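Local coordinates for protein VP35 (Myotis lucifugus, PDB 6DKU) that is a microbat genome homolog of the filoviral polymerase cofactor VP35, represented by its interferon inhibitory domain, and probably antagonises innate immune signalling, at residues 7-12 with 42-47; 28-33 with 64-69. The protein carries 1 engineered substitution. All coordinates share one frame; numbering follows the deposited sequence.

Interaction 1: residues 7-12 with 42-47; sequences LDPTEF and HDLQVA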
loop_
_atom_site.group_PDB
_atom_site.type_symbol
_atom_site.label_atom_id
_atom_site.label_comp_id
_atom_site.label_asym_id
_atom_site.label_seq_id
_atom_site.Cartn_x
_atom_site.Cartn_y
_atom_site.Cartn_z
ATOM N N LEU A 7 13.304 8.171 -8.639
ATOM C CA LEU A 7 12.881 6.976 -7.920
ATOM C C LEU A 7 12.300 5.925 -8.857
ATOM O O LEU A 7 11.733 6.231 -9.907
ATOM C CB LEU A 7 11.839 7.314 -6.856
ATOM C CG LEU A 7 12.319 8.088 -5.633
ATOM C CD1 LEU A 7 11.304 9.157 -5.268
ATOM C CD2 LEU A 7 12.594 7.157 -4.459
ATOM N N ASP A 8 12.451 4.676 -8.454
ATOM C CA ASP A 8 11.750 3.536 -9.024
ATOM C C ASP A 8 11.054 2.825 -7.890
ATOM O O ASP A 8 11.379 3.052 -6.714
ATOM C CB ASP A 8 12.716 2.598 -9.768
ATOM C CG ASP A 8 13.684 1.885 -8.843
ATOM O OD1 ASP A 8 14.185 2.516 -7.893
ATOM O OD2 ASP A 8 13.962 0.690 -9.089
ATOM N N PRO A 9 10.039 1.996 -8.174
ATOM C CA PRO A 9 9.271 1.358 -7.083
ATOM C C PRO A 9 10.118 0.676 -6.021
ATOM O O PRO A 9 9.837 0.839 -4.829
ATOM C CB PRO A 9 8.388 0.354 -7.832
ATOM C CG PRO A 9 8.130 1.032 -9.148
ATOM C CD PRO A 9 9.396 1.793 -9.491
ATOM N N THR A 10 11.163 -0.055 -6.417
ATOM C CA THR A 10 11.936 -0.845 -5.459
ATOM C C THR A 10 12.608 0.041 -4.416
ATOM O O THR A 10 12.520 -0.223 -3.209
ATOM C CB THR A 10 12.983 -1.687 -6.192
ATOM O OG1 THR A 10 12.359 -2.424 -7.251
ATOM C CG2 THR A 10 13.644 -2.658 -5.228
ATOM N N GLU A 11 13.298 1.093 -4.864
ATOM C CA GLU A 11 13.936 2.001 -3.917
ATOM C C GLU A 11 12.902 2.704 -3.033
ATOM O O GLU A 11 13.131 2.882 -1.831
ATOM C CB GLU A 11 14.806 3.010 -4.667
ATOM C CG GLU A 11 15.436 4.083 -3.787
ATOM C CD GLU A 11 16.672 3.607 -3.038
ATOM O OE1 GLU A 11 17.068 2.427 -3.190
ATOM O OE2 GLU A 11 17.244 4.426 -2.285
ATOM N N PHE A 12 11.757 3.094 -3.605
ATOM C CA PHE A 12 10.666 3.664 -2.811
ATOM C C PHE A 12 10.274 2.732 -1.667
ATOM O O PHE A 12 10.197 3.144 -0.501
ATOM C CB PHE A 12 9.459 3.948 -3.721
ATOM C CG PHE A 12 8.250 4.503 -2.996
ATOM C CD1 PHE A 12 8.106 5.873 -2.801
ATOM C CD2 PHE A 12 7.253 3.660 -2.521
ATOM C CE1 PHE A 12 6.996 6.390 -2.137
ATOM C CE2 PHE A 12 6.140 4.169 -1.852
ATOM C CZ PHE A 12 6.013 5.535 -1.661
ATOM N N HIS A 42 7.512 10.489 -10.921
ATOM C CA HIS A 42 6.917 11.686 -10.341
ATOM C C HIS A 42 5.946 11.339 -9.214
ATOM O O HIS A 42 5.980 11.954 -8.144
ATOM C CB HIS A 42 6.223 12.500 -11.424
ATOM C CG HIS A 42 5.571 13.742 -10.906
ATOM N ND1 HIS A 42 6.292 14.838 -10.484
ATOM C CD2 HIS A 42 4.267 14.052 -10.717
ATOM C CE1 HIS A 42 5.459 15.777 -10.073
ATOM N NE2 HIS A 42 4.224 15.325 -10.203
ATOM N N ASP A 43 5.069 10.355 -9.434
ATOM C CA ASP A 43 4.143 9.958 -8.376
ATOM C C ASP A 43 4.896 9.447 -7.150
ATOM O O ASP A 43 4.545 9.781 -6.009
ATOM C CB ASP A 43 3.173 8.891 -8.886
ATOM C CG ASP A 43 2.277 9.398 -9.992
ATOM O OD1 ASP A 43 2.100 10.628 -10.117
ATOM O OD2 ASP A 43 1.744 8.557 -10.742
ATOM N N LEU A 44 5.938 8.639 -7.368
ATOM C CA LEU A 44 6.744 8.164 -6.251
ATOM C C LEU A 44 7.365 9.318 -5.471
ATOM O O LEU A 44 7.414 9.274 -4.240
ATOM C CB LEU A 44 7.821 7.191 -6.734
ATOM C CG LEU A 44 7.376 5.827 -7.269
ATOM C CD1 LEU A 44 8.575 5.031 -7.731
ATOM C CD2 LEU A 44 6.635 5.063 -6.195
ATOM N N GLN A 45 7.829 10.370 -6.149
ATOM C CA GLN A 45 8.440 11.441 -5.365
ATOM C C GLN A 45 7.384 12.362 -4.744
ATOM O O GLN A 45 7.654 13.023 -3.735
ATOM C CB GLN A 45 9.468 12.195 -6.201
ATOM C CG GLN A 45 10.165 13.306 -5.441
ATOM C CD GLN A 45 11.399 12.793 -4.720
ATOM O OE1 GLN A 45 12.261 12.159 -5.325
ATOM N NE2 GLN A 45 11.454 13.015 -3.401
ATOM N N VAL A 46 6.168 12.382 -5.285
ATOM C CA VAL A 46 5.076 13.018 -4.566
ATOM C C VAL A 46 4.823 12.275 -3.255
ATOM O O VAL A 46 4.827 12.869 -2.167
ATOM C CB VAL A 46 3.821 13.083 -5.456
ATOM C CG1 VAL A 46 2.604 13.420 -4.609
ATOM C CG2 VAL A 46 4.011 14.102 -6.568
ATOM N N ALA A 47 4.625 10.958 -3.342
ATOM C CA ALA A 47 4.387 10.159 -2.148
ATOM C C ALA A 47 5.535 10.292 -1.151
ATOM O O ALA A 47 5.309 10.401 0.060
ATOM C CB ALA A 47 4.175 8.702 -2.550
#
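Gln45 lies against Leu7 with its amide already engaged: NE2 is hydrogen-bonded to Asp49 OD1 one helical turn further on, while OE1 faces the methyl Leu7 CD1 at 3.2 Å. The chain of Gln45 bends at chi2 (88°), and the two side chains cross at about a right angle, with Leu7 CD1 touching CB, CD and OE1 of the glutamine. The larger apolar contact comes from the next residue back: Leu44 also reaches out from helix 41-56, and its two methyls do different jobs. CD1 enters the turn where helix 9-18 starts, 3.3 Å from Asp8 C and 3.8 Å from Pro9 CD. CD2 instead lies over one face of the Phe12 ring, a CH-pi contact 3.9 Å from the centroid and 22° off the ring normal, displaced toward the rim on the CG side. Phe12 has CG anti to its backbone N (chi1 178°), which swings the base of the ring toward helix 41-56. Farther round the ring, CE1 meets Ala47 CB at 3.7 Å, obliquely, with CZ close behind. Leu7 CB and Leu44 CB pack 4.0 Å apart beside these contacts. Asp8 points away from them and N-caps helix 9-18, its OD1 accepting a weak bond from Glu11 N at 3.5 Å. The contact thus sets the beginning of helix 9-18 against the first turns of helix 41-56. Helix 26-37 packs alongside, Ile34 touching both Phe12 and Ala47, and Phe75 of helix 73-76 also reaches Ala47.

Interaction 2: residues 28-33 with 64-69; sequences HELVSA and AIISIT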
loop_
_atom_site.group_PDB
_atom_site.type_symbol
_atom_site.label_atom_id
_atom_site.label_comp_id
_atom_site.label_asym_id
_atom_site.label_seq_id
_atom_site.Cartn_x
_atom_site.Cartn_y
_atom_site.Cartn_z
ATOM N N HIS A 28 3.729 -2.499 5.530
ATOM C CA HIS A 28 4.675 -2.842 4.471
ATOM C C HIS A 28 3.949 -3.038 3.147
ATOM O O HIS A 28 4.374 -2.527 2.102
ATOM C CB HIS A 28 5.440 -4.115 4.838
ATOM C CG HIS A 28 6.137 -4.055 6.159
ATOM N ND1 HIS A 28 5.482 -4.248 7.356
ATOM C CD2 HIS A 28 7.438 -3.842 6.470
ATOM C CE1 HIS A 28 6.349 -4.150 8.348
ATOM N NE2 HIS A 28 7.541 -3.901 7.836
ATOM N N GLU A 29 2.836 -3.776 3.186
ATOM C CA GLU A 29 2.040 -3.989 1.989
ATOM C C GLU A 29 1.464 -2.688 1.455
ATOM O O GLU A 29 1.353 -2.528 0.239
ATOM C CB GLU A 29 0.917 -4.987 2.266
ATOM C CG GLU A 29 1.329 -6.161 3.124
ATOM C CD GLU A 29 2.196 -7.165 2.388
ATOM O OE1 GLU A 29 2.545 -6.909 1.211
ATOM O OE2 GLU A 29 2.526 -8.213 2.991
ATOM N N LEU A 30 1.091 -1.752 2.326
ATOM C CA LEU A 30 0.583 -0.476 1.834
ATOM C C LEU A 30 1.676 0.299 1.113
ATOM O O LEU A 30 1.426 0.916 0.071
ATOM C CB LEU A 30 0.008 0.350 2.982
ATOM C CG LEU A 30 -0.615 1.687 2.581
ATOM C CD1 LEU A 30 -1.565 1.529 1.399
ATOM C CD2 LEU A 30 -1.343 2.298 3.760
ATOM N N VAL A 31 2.893 0.278 1.658
ATOM C CA VAL A 31 4.031 0.874 0.961
ATOM C C VAL A 31 4.184 0.247 -0.420
ATOM O O VAL A 31 4.287 0.944 -1.439
ATOM C CB VAL A 31 5.311 0.710 1.800
ATOM C CG1 VAL A 31 6.532 1.134 1.006
ATOM C CG2 VAL A 31 5.199 1.493 3.100
ATOM N N SER A 32 4.165 -1.087 -0.467
ATOM C CA SER A 32 4.306 -1.801 -1.731
ATOM C C SER A 32 3.173 -1.466 -2.701
ATOM O O SER A 32 3.393 -1.376 -3.914
ATOM C CB SER A 32 4.365 -3.306 -1.463
ATOM O OG SER A 32 4.720 -4.019 -2.635
ATOM N N ALA A 33 1.953 -1.280 -2.188
ATOM C CA ALA A 33 0.820 -0.963 -3.050
ATOM C C ALA A 33 0.963 0.429 -3.637
ATOM O O ALA A 33 0.744 0.633 -4.840
ATOM C CB ALA A 33 -0.487 -1.078 -2.264
ATOM N N ALA A 64 2.218 8.405 8.622
ATOM C CA ALA A 64 2.606 9.041 7.365
ATOM C C ALA A 64 2.185 8.203 6.167
ATOM O O ALA A 64 1.628 8.733 5.193
ATOM C CB ALA A 64 4.117 9.278 7.345
ATOM N N ILE A 65 2.443 6.891 6.228
ATOM C CA ILE A 65 2.055 5.985 5.148
ATOM C C ILE A 65 0.556 6.071 4.887
ATOM O O ILE A 65 0.121 6.223 3.740
ATOM C CB ILE A 65 2.488 4.547 5.480
ATOM C CG1 ILE A 65 4.004 4.413 5.379
ATOM C CG2 ILE A 65 1.796 3.551 4.574
ATOM C CD1 ILE A 65 4.529 3.200 6.125
ATOM N N ILE A 66 -0.260 5.988 5.946
ATOM C CA ILE A 66 -1.705 6.142 5.751
ATOM C C ILE A 66 -2.033 7.528 5.194
ATOM O O ILE A 66 -2.966 7.702 4.386
ATOM C CB ILE A 66 -2.438 5.861 7.081
ATOM C CG1 ILE A 66 -2.453 4.355 7.381
ATOM C CG2 ILE A 66 -3.852 6.411 7.050
ATOM C CD1 ILE A 66 -3.061 3.991 8.729
ATOM N N SER A 67 -1.244 8.526 5.586
ATOM C CA SER A 67 -1.495 9.905 5.202
ATOM C C SER A 67 -1.302 10.103 3.711
ATOM O O SER A 67 -1.933 10.990 3.128
ATOM C CB SER A 67 -0.578 10.840 5.995
ATOM O OG SER A 67 -0.598 12.163 5.483
ATOM N N ILE A 68 -0.440 9.300 3.075
ATOM C CA ILE A 68 -0.329 9.378 1.619
ATOM C C ILE A 68 -1.639 8.959 0.968
ATOM O O ILE A 68 -2.127 9.617 0.044
ATOM C CB ILE A 68 0.852 8.538 1.094
ATOM C CG1 ILE A 68 2.157 8.782 1.871
ATOM C CG2 ILE A 68 1.056 8.763 -0.397
ATOM C CD1 ILE A 68 3.192 7.674 1.568
ATOM N N THR A 69 -2.218 7.850 1.436
ATOM C CA THR A 69 -3.508 7.421 0.896
ATOM C C THR A 69 -4.604 8.450 1.160
ATOM O O THR A 69 -5.603 8.505 0.428
ATOM C CB THR A 69 -3.919 6.070 1.481
ATOM O OG1 THR A 69 -4.182 6.238 2.873
ATOM C CG2 THR A 69 -2.803 5.062 1.300
#
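Leu30 and Ile65 make the central apolar contact, sliding past each other in opposite directions. Leu30 CD2 comes within 3.5 Å of Ile65 CG2, and the same isoleucine branch also meets Leu30 CG. That CG is anti to the backbone N (chi1 -177°), on the side of helix 61-71, and beyond it the two methyls divide: CD1 meets Thr69 CG2 tip to tip at 3.7 Å, while CD2, besides its contact with Ile65, brushes Ile66 CG1 more loosely at 4.3 Å. Ile65 uses its longer branch for a second neighbour. Its CG1 is anti to the carbonyl carbon (chi1 -71°), and the CD1 beyond it reaches Val31 CG2 at 3.5 Å, the valine and isoleucine side chains crossing at about a right angle. One isoleucine therefore serves two consecutive residues of helix 26-37, one with each branch.

The polar groups work around this seam rather than across it. Thr69 presents its methyl to Leu30 and turns OG1 back toward Ile66 O in its own helix, though that bond is modelled so short that its length is doubtful. Glu29, on a different side of helix 26-37, forms a salt bridge with Arg24 and accepts from the hydroxyls of Tyr95 and Tyr115, the latter in strand 113-119. Ser67 bonds to His50 and Glu54 of helix 41-56.

As for the helices themselves, the two short axes come within 10.1 Å and run in broadly the same direction, crossing at 39°. Val31 also packs on Val13, Leu16 and Thr17 of helix 9-18, and Leu30 touches Ile128 at the chain end. The contact lies within the helical bundle that, as in filoviral VP35, forms the alpha-helical subdomain of the interferon inhibitory domain, beside a small mixed beta-sheet.

The centres of interactions 1 and 2 lie 12 Å apart, and the two meet directly: Phe12 CE2 packs on Val31 O at 3.7 Å, and Ala47 O on Ile68 CD1 at 3.8 Å. Their segments alternate along the chain, with helices 9-18, 26-37, 41-56 and 61-71 following in order, so each contact pairs a helix with the next but one. Together they tie all four into one helical bundle. Interaction 2 sits near the centre of the chain, close to the sheet side, whereas interaction 1 is peripheral and only partly buried, at the end of the bundle where helices 9-18 and 41-56 begin. This arrangement fits the helical subdomain known from filoviral VP35.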